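Local coordinates for protein antigen 43 (Escherichia coli, PDB 4KH3) that mediates bacterial self-association and clumping and probably contributes to biofilm formation, as the alpha domain of an autotransporter, at residues Q209-G214 / Q228-G233; G234-T239 / G253-V258. All blocks are in the same frame, centred on the assembly; numbering follows the deposited sequence.

Contact 1: residues Q209-G214 / Q228-G233; sequences QYVHNG and QVIKEG
Gln209 and Gln228 run side by side into the interior, both with CG anti to the backbone N (chi1 175° and -179°) and extended beyond it, which brings their amides together. Gln228 NE2 gives Gln209 OE1 a short but bent, weak hydrogen bond of 2.8 Å. Their other polar partners lie outside the two segments: Thr220 and Gln193 for Gln209, Thr239 for Gln228. On the same face Ile230 CD1 lies 3.6 Å from Val211 CG2. The parallel strands 209-211 and 228-230 are in direct register, with Val211 N reaching Val229 O at 2.8 Å along an almost straight line; such pairing joins successive coils of a beta-helix, consistent with the pectate-lyase-like clan.

The outer face is looser. Tyr210 CD1 approaches Val229 CB at 3.9 Å, and Lys231 CD sits over one face of the His212 ring, 3.9 Å from its centroid, in a CH-pi contact. Beyond the strands, at the exposed turn, Gly214 N bonds to Gly233 O from above the carbonyl plane (2.9 Å).

The chemistry thus divides by face: inside, the amides share one weak bond and depend mainly on outside partners, while outside Lys231 NZ hydrogen-bonds a malonate ion, probably from the crystallisation liquor.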
ATOM      1  N   GLN A 209       8.158   3.352  -2.598  1.00 13.40           N
ATOM      2  CA  GLN A 209       8.380   4.671  -3.157  1.00 13.12           C
ATOM      3  C   GLN A 209       7.062   5.449  -3.175  1.00 21.06           C
ATOM      4  O   GLN A 209       6.054   4.985  -3.730  1.00 18.01           O
ATOM      5  CB  GLN A 209       8.961   4.576  -4.561  1.00 13.53           C
ATOM      6  CG  GLN A 209       9.091   5.926  -5.233  1.00 16.73           C
ATOM      7  CD  GLN A 209       9.426   5.822  -6.708  1.00 20.23           C
ATOM      8  OE1 GLN A 209       8.617   5.351  -7.514  1.00 19.97           O
ATOM      9  NE2 GLN A 209      10.619   6.259  -7.064  1.00 14.57           N
ATOM     10  N   TYR A 210       7.076   6.620  -2.542  1.00 17.72           N
ATOM     11  CA  TYR A 210       5.907   7.488  -2.466  1.00 16.68           C
ATOM     12  C   TYR A 210       6.146   8.737  -3.301  1.00 21.22           C
ATOM     13  O   TYR A 210       7.029   9.549  -3.014  1.00 22.24           O
ATOM     14  CB  TYR A 210       5.610   7.898  -1.025  1.00  8.69           C
ATOM     15  CG  TYR A 210       5.529   6.752  -0.053  1.00 11.02           C
ATOM     16  CD1 TYR A 210       4.354   6.046   0.117  1.00 21.49           C
ATOM     17  CD2 TYR A 210       6.618   6.399   0.724  1.00 16.57           C
ATOM     18  CE1 TYR A 210       4.267   5.006   1.020  1.00 20.42           C
ATOM     19  CE2 TYR A 210       6.546   5.361   1.636  1.00 21.40           C
ATOM     20  CZ  TYR A 210       5.367   4.662   1.774  1.00 31.41           C
ATOM     21  OH  TYR A 210       5.280   3.611   2.672  1.00 35.03           O
ATOM     22  N   VAL A 211       5.348   8.878  -4.346  1.00 20.64           N
ATOM     23  CA  VAL A 211       5.460  10.011  -5.232  1.00 19.19           C
ATOM     24  C   VAL A 211       4.382  11.003  -4.853  1.00 23.39           C
ATOM     25  O   VAL A 211       3.185  10.746  -5.029  1.00 22.81           O
ATOM     26  CB  VAL A 211       5.278   9.588  -6.682  1.00 20.28           C
ATOM     27  CG1 VAL A 211       5.461  10.791  -7.599  1.00  9.37           C
ATOM     28  CG2 VAL A 211       6.264   8.451  -7.010  1.00 15.39           C
ATOM     29  N   HIS A 212       4.821  12.127  -4.302  1.00 17.91           N
ATOM     30  CA  HIS A 212       3.916  13.160  -3.845  1.00 19.94           C
ATOM     31  C   HIS A 212       3.531  14.116  -4.966  1.00 22.95           C
ATOM     32  O   HIS A 212       4.078  14.060  -6.072  1.00 19.43           O
ATOM     33  CB  HIS A 212       4.537  13.911  -2.668  1.00 14.82           C
ATOM     34  CG  HIS A 212       4.538  13.124  -1.397  1.00 22.00           C
ATOM     35  ND1 HIS A 212       3.950  13.578  -0.235  1.00 35.85           N
ATOM     36  CD2 HIS A 212       5.025  11.893  -1.110  1.00 25.28           C
ATOM     37  CE1 HIS A 212       4.092  12.671   0.712  1.00 27.26           C
ATOM     38  NE2 HIS A 212       4.742  11.638   0.209  1.00 23.30           N
ATOM     39  N   ASN A 213       2.554  14.964  -4.666  1.00 25.00           N
ATOM     40  CA  ASN A 213       2.100  16.021  -5.556  1.00 27.21           C
ATOM     41  C   ASN A 213       3.282  16.808  -6.148  1.00 23.01           C
ATOM     42  O   ASN A 213       4.137  17.310  -5.414  1.00 21.70           O
ATOM     43  CB  ASN A 213       1.160  16.941  -4.761  1.00 25.49           C
ATOM     44  CG  ASN A 213       0.665  18.116  -5.569  1.00 25.74           C
ATOM     45  OD1 ASN A 213       0.469  18.021  -6.779  1.00 32.78           O
ATOM     46  ND2 ASN A 213       0.460  19.239  -4.899  1.00 42.73           N
ATOM     47  N   GLY A 214       3.339  16.887  -7.473  1.00 21.98           N
ATOM     48  CA  GLY A 214       4.425  17.569  -8.156  1.00 16.71           C
ATOM     49  C   GLY A 214       5.677  16.715  -8.344  1.00 27.26           C
ATOM     50  O   GLY A 214       6.631  17.125  -9.012  1.00 26.04           O
ATOM     51  N   GLN A 228       4.899   0.889  -5.145  1.00 13.75           N
ATOM     52  CA  GLN A 228       4.998   2.256  -5.649  1.00 13.26           C
ATOM     53  C   GLN A 228       3.657   2.964  -5.473  1.00 16.37           C
ATOM     54  O   GLN A 228       2.635   2.476  -5.936  1.00 13.99           O
ATOM     55  CB  GLN A 228       5.423   2.296  -7.120  1.00 14.26           C
ATOM     56  CG  GLN A 228       5.556   3.721  -7.636  1.00 12.54           C
ATOM     57  CD  GLN A 228       5.921   3.797  -9.095  1.00 20.09           C
ATOM     58  OE1 GLN A 228       5.549   2.928  -9.887  1.00 18.12           O
ATOM     59  NE2 GLN A 228       6.646   4.852  -9.469  1.00 16.12           N
ATOM     60  N   VAL A 229       3.664   4.107  -4.791  1.00 19.73           N
ATOM     61  CA  VAL A 229       2.426   4.816  -4.486  1.00 15.22           C
ATOM     62  C   VAL A 229       2.436   6.167  -5.164  1.00 20.56           C
ATOM     63  O   VAL A 229       3.322   6.991  -4.907  1.00 22.95           O
ATOM     64  CB  VAL A 229       2.240   5.033  -2.971  1.00 18.48           C
ATOM     65  CG1 VAL A 229       0.985   5.850  -2.703  1.00 20.77           C
ATOM     66  CG2 VAL A 229       2.168   3.709  -2.252  1.00 19.16           C
ATOM     67  N   ILE A 230       1.462   6.393  -6.043  1.00 16.19           N
ATOM     68  CA  ILE A 230       1.331   7.689  -6.697  1.00 14.40           C
ATOM     69  C   ILE A 230       0.192   8.477  -6.066  1.00 20.38           C
ATOM     70  O   ILE A 230      -0.987   8.166  -6.273  1.00 24.66           O
ATOM     71  CB  ILE A 230       1.098   7.538  -8.197  1.00 21.66           C
ATOM     72  CG1 ILE A 230       2.063   6.494  -8.780  1.00 18.52           C
ATOM     73  CG2 ILE A 230       1.303   8.864  -8.886  1.00 14.10           C
ATOM     74  CD1 ILE A 230       3.511   6.879  -8.630  1.00 20.45           C
ATOM     75  N   LYS A 231       0.546   9.475  -5.265  1.00 16.30           N
ATOM     76  CA  LYS A 231      -0.449  10.324  -4.619  1.00 19.95           C
ATOM     77  C   LYS A 231      -1.092  11.282  -5.621  1.00 29.18           C
ATOM     78  O   LYS A 231      -0.677  11.356  -6.794  1.00 20.84           O
ATOM     79  CB  LYS A 231       0.176  11.083  -3.446  1.00 24.74           C
ATOM     80  CG  LYS A 231       0.588  10.163  -2.273  1.00 25.62           C
ATOM     81  CD  LYS A 231       0.985  10.959  -1.043  1.00 37.12           C
ATOM     82  CE  LYS A 231       0.351  10.388   0.216  1.00 43.33           C
ATOM     83  NZ  LYS A 231       0.390   8.895   0.233  1.00 44.10           N
ATOM     84  N   GLU A 232      -2.124  11.993  -5.177  1.00 24.90           N
ATOM     85  CA  GLU A 232      -2.755  12.994  -6.035  1.00 25.74           C
ATOM     86  C   GLU A 232      -1.737  14.046  -6.493  1.00 26.12           C
ATOM     87  O   GLU A 232      -1.013  14.626  -5.680  1.00 27.15           O
ATOM     88  CB  GLU A 232      -3.913  13.665  -5.302  1.00 23.25           C
ATOM     89  CG  GLU A 232      -4.262  15.049  -5.828  1.00 32.88           C
ATOM     90  CD  GLU A 232      -5.489  15.638  -5.151  1.00 44.31           C
ATOM     91  OE1 GLU A 232      -5.617  15.523  -3.908  1.00 46.81           O
ATOM     92  OE2 GLU A 232      -6.332  16.208  -5.870  1.00 39.23           O
ATOM     93  N   GLY A 233      -1.667  14.274  -7.796  1.00 23.43           N
ATOM     94  CA  GLY A 233      -0.718  15.232  -8.339  1.00 25.42           C
ATOM     95  C   GLY A 233       0.653  14.644  -8.601  1.00 27.23           C
ATOM     96  O   GLY A 233       1.537  15.325  -9.114  1.00 24.23           O
TER

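Contact 2: residues G234-T239 / G253-V258; sequences GTAAHT and GKASDV
Ala236 O is gripped by two successive residues of the neighbouring strand. Ser256 N donates a hydrogen bond of 2.9 Å to it, and Ala255 CA, at 3.1 Å, adds a CA-H...O contact. One step further along the register, Ser256 O is held in the same manner from the other strand: His238 N is its hydrogen-bond donor at 2.9 Å, and Ala237 CA makes the CA-H...O contact. Earlier in the pairing, Ala236 N reaches Lys254 O (2.8 Å) and Lys254 N reaches Gly234 O. The bonds thus pass to and fro between 235-237 and 254-256, whose short axes come within 4.6 Å and diverge by 7°, as expected of an in-register parallel pair.

Inside, Ala236 CB and Ala255 CB stack 4.1 Å apart; Ala236 also packs on Gln228 and Ile230, and Ala255 on Val249. The outward face carries Thr235, Ala237, Lys254 and Ser256, where Ala237 CB meets Ser256 OG at 4.0 Å.

At the end of the pairing, His238 and Asp257 both take positive phi and psi, bending the two chains round the same corner. Both have CG anti to the carbonyl carbon (chi1 -61° and -75°), which sends the two groups off the same way, ring and carboxylate planes nearly parallel. Asp257 CB packs against His238 CD2, while His238 NE2 is 3.3 Å from Asp257 OD2, at an angle too poor for a hydrogen bond. Past the corner Thr239 and Val258 are again buried, and both lean on Leu247.

Residues paired one-to-one across successive turns, with corners that match, are characteristic of a parallel beta-helix, consistent with the pectate-lyase-like clan to which this stalk family belongs.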
ATOM      1  N   GLY A 234       0.840  13.380  -8.237  1.00 22.74           N
ATOM      2  CA  GLY A 234       2.074  12.682  -8.542  1.00 18.40           C
ATOM      3  C   GLY A 234       2.038  12.023  -9.916  1.00 23.07           C
ATOM      4  O   GLY A 234       0.971  11.713 -10.451  1.00 21.02           O
ATOM      5  N   THR A 235       3.214  11.775 -10.476  1.00 19.77           N
ATOM      6  CA  THR A 235       3.314  11.226 -11.809  1.00 19.93           C
ATOM      7  C   THR A 235       4.320  10.091 -11.833  1.00 21.40           C
ATOM      8  O   THR A 235       5.402  10.188 -11.244  1.00 23.80           O
ATOM      9  CB  THR A 235       3.750  12.327 -12.818  1.00 22.95           C
ATOM     10  OG1 THR A 235       2.868  13.449 -12.709  1.00 27.15           O
ATOM     11  CG2 THR A 235       3.710  11.812 -14.241  1.00 16.65           C
ATOM     12  N   ALA A 236       3.967   9.017 -12.523  1.00 17.76           N
ATOM     13  CA  ALA A 236       4.911   7.946 -12.806  1.00 18.04           C
ATOM     14  C   ALA A 236       4.887   7.634 -14.294  1.00 19.92           C
ATOM     15  O   ALA A 236       3.828   7.629 -14.919  1.00 22.43           O
ATOM     16  CB  ALA A 236       4.571   6.702 -12.010  1.00 17.01           C
ATOM     17  N   ALA A 237       6.058   7.374 -14.858  1.00 22.06           N
ATOM     18  CA  ALA A 237       6.160   6.949 -16.251  1.00 19.03           C
ATOM     19  C   ALA A 237       7.126   5.784 -16.321  1.00 18.23           C
ATOM     20  O   ALA A 237       8.206   5.843 -15.731  1.00 21.37           O
ATOM     21  CB  ALA A 237       6.644   8.093 -17.126  1.00 12.39           C
ATOM     22  N   HIS A 238       6.729   4.730 -17.022  1.00 13.32           N
ATOM     23  CA  HIS A 238       7.562   3.549 -17.201  1.00 16.99           C
ATOM     24  C   HIS A 238       7.726   2.777 -15.907  1.00 17.49           C
ATOM     25  O   HIS A 238       8.826   2.531 -15.447  1.00 30.26           O
ATOM     26  CB  HIS A 238       8.921   3.901 -17.841  1.00 15.28           C
ATOM     27  CG  HIS A 238       8.788   4.517 -19.199  1.00 23.24           C
ATOM     28  ND1 HIS A 238       9.091   5.840 -19.453  1.00 25.01           N
ATOM     29  CD2 HIS A 238       8.329   4.006 -20.365  1.00 24.24           C
ATOM     30  CE1 HIS A 238       8.853   6.105 -20.724  1.00 24.70           C
ATOM     31  NE2 HIS A 238       8.384   5.009 -21.299  1.00 28.23           N
ATOM     32  N   THR A 239       6.617   2.384 -15.320  1.00 19.69           N
ATOM     33  CA  THR A 239       6.664   1.510 -14.173  1.00 14.98           C
ATOM     34  C   THR A 239       6.576   0.085 -14.679  1.00 21.38           C
ATOM     35  O   THR A 239       5.870  -0.205 -15.646  1.00 23.14           O
ATOM     36  CB  THR A 239       5.510   1.819 -13.200  1.00 14.69           C
ATOM     37  OG1 THR A 239       5.816   3.018 -12.481  1.00 16.52           O
ATOM     38  CG2 THR A 239       5.290   0.684 -12.208  1.00 13.81           C
ATOM     39  N   GLY A 253      -3.859  10.868  -9.318  1.00 23.56           N
ATOM     40  CA  GLY A 253      -2.486  10.495  -9.597  1.00 18.61           C
ATOM     41  C   GLY A 253      -2.386  10.016 -11.031  1.00 23.37           C
ATOM     42  O   GLY A 253      -3.393   9.676 -11.646  1.00 25.86           O
ATOM     43  N   LYS A 254      -1.178   9.985 -11.576  1.00 23.49           N
ATOM     44  CA  LYS A 254      -1.010   9.529 -12.950  1.00 20.06           C
ATOM     45  C   LYS A 254       0.151   8.543 -13.098  1.00 21.94           C
ATOM     46  O   LYS A 254       1.217   8.728 -12.512  1.00 22.15           O
ATOM     47  CB  LYS A 254      -0.822  10.725 -13.891  1.00 18.93           C
ATOM     48  CG  LYS A 254      -0.646  10.317 -15.333  1.00 30.27           C
ATOM     49  CD  LYS A 254      -0.513  11.509 -16.266  1.00 31.43           C
ATOM     50  CE  LYS A 254      -0.518  11.035 -17.723  1.00 31.27           C
ATOM     51  NZ  LYS A 254      -0.177  12.138 -18.664  1.00 44.61           N
ATOM     52  N   ALA A 255      -0.076   7.489 -13.875  1.00 19.06           N
ATOM     53  CA  ALA A 255       0.969   6.539 -14.219  1.00 15.16           C
ATOM     54  C   ALA A 255       0.773   6.107 -15.661  1.00 20.26           C
ATOM     55  O   ALA A 255      -0.254   5.540 -16.002  1.00 22.37           O
ATOM     56  CB  ALA A 255       0.921   5.326 -13.306  1.00 19.27           C
ATOM     57  N   SER A 256       1.764   6.373 -16.501  1.00 16.22           N
ATOM     58  CA  SER A 256       1.720   5.963 -17.887  1.00 17.27           C
ATOM     59  C   SER A 256       2.835   4.964 -18.189  1.00 30.31           C
ATOM     60  O   SER A 256       3.843   4.910 -17.470  1.00 22.62           O
ATOM     61  CB  SER A 256       1.841   7.176 -18.796  1.00 19.08           C
ATOM     62  OG  SER A 256       2.894   8.028 -18.380  1.00 31.77           O
ATOM     63  N   ASP A 257       2.633   4.178 -19.250  1.00 21.61           N
ATOM     64  CA  ASP A 257       3.591   3.173 -19.692  1.00 21.28           C
ATOM     65  C   ASP A 257       3.874   2.173 -18.583  1.00 27.11           C
ATOM     66  O   ASP A 257       5.024   1.795 -18.322  1.00 26.79           O
ATOM     67  CB  ASP A 257       4.872   3.821 -20.200  1.00 25.98           C
ATOM     68  CG  ASP A 257       4.695   4.450 -21.563  1.00 34.33           C
ATOM     69  OD1 ASP A 257       4.071   3.807 -22.428  1.00 36.35           O
ATOM     70  OD2 ASP A 257       5.165   5.588 -21.768  1.00 38.53           O
ATOM     71  N   VAL A 258       2.803   1.757 -17.926  1.00 17.86           N
ATOM     72  CA  VAL A 258       2.895   0.749 -16.901  1.00 19.37           C
ATOM     73  C   VAL A 258       2.979  -0.603 -17.583  1.00 22.15           C
ATOM     74  O   VAL A 258       2.077  -0.988 -18.319  1.00 20.90           O
ATOM     75  CB  VAL A 258       1.668   0.796 -15.987  1.00 17.00           C
ATOM     76  CG1 VAL A 258       1.665  -0.389 -15.029  1.00 13.00           C
ATOM     77  CG2 VAL A 258       1.625   2.126 -15.238  1.00 16.95           C
TER

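Contacts 1 and 2 follow one another along the chain, strand 227-230 leading through the turn into 235-237, and their centres are 10 Å apart. They pair neighbouring coils on two different faces of the helix and meet in its interior. The polar junction is Gln228 OE1 to Thr239 OG1, a probable hydrogen bond of 2.6 Å that joins the glutamine pair of contact 1 to the corner of contact 2. The apolar junction is Ile230 CD1 against Ala236 CB, 3.5 Å apart. Outside, the Lys231 and His238 side chains each lie about 3 Å from bound malonate, probably from the crystallisation liquor, so a natural ligand site cannot be inferred.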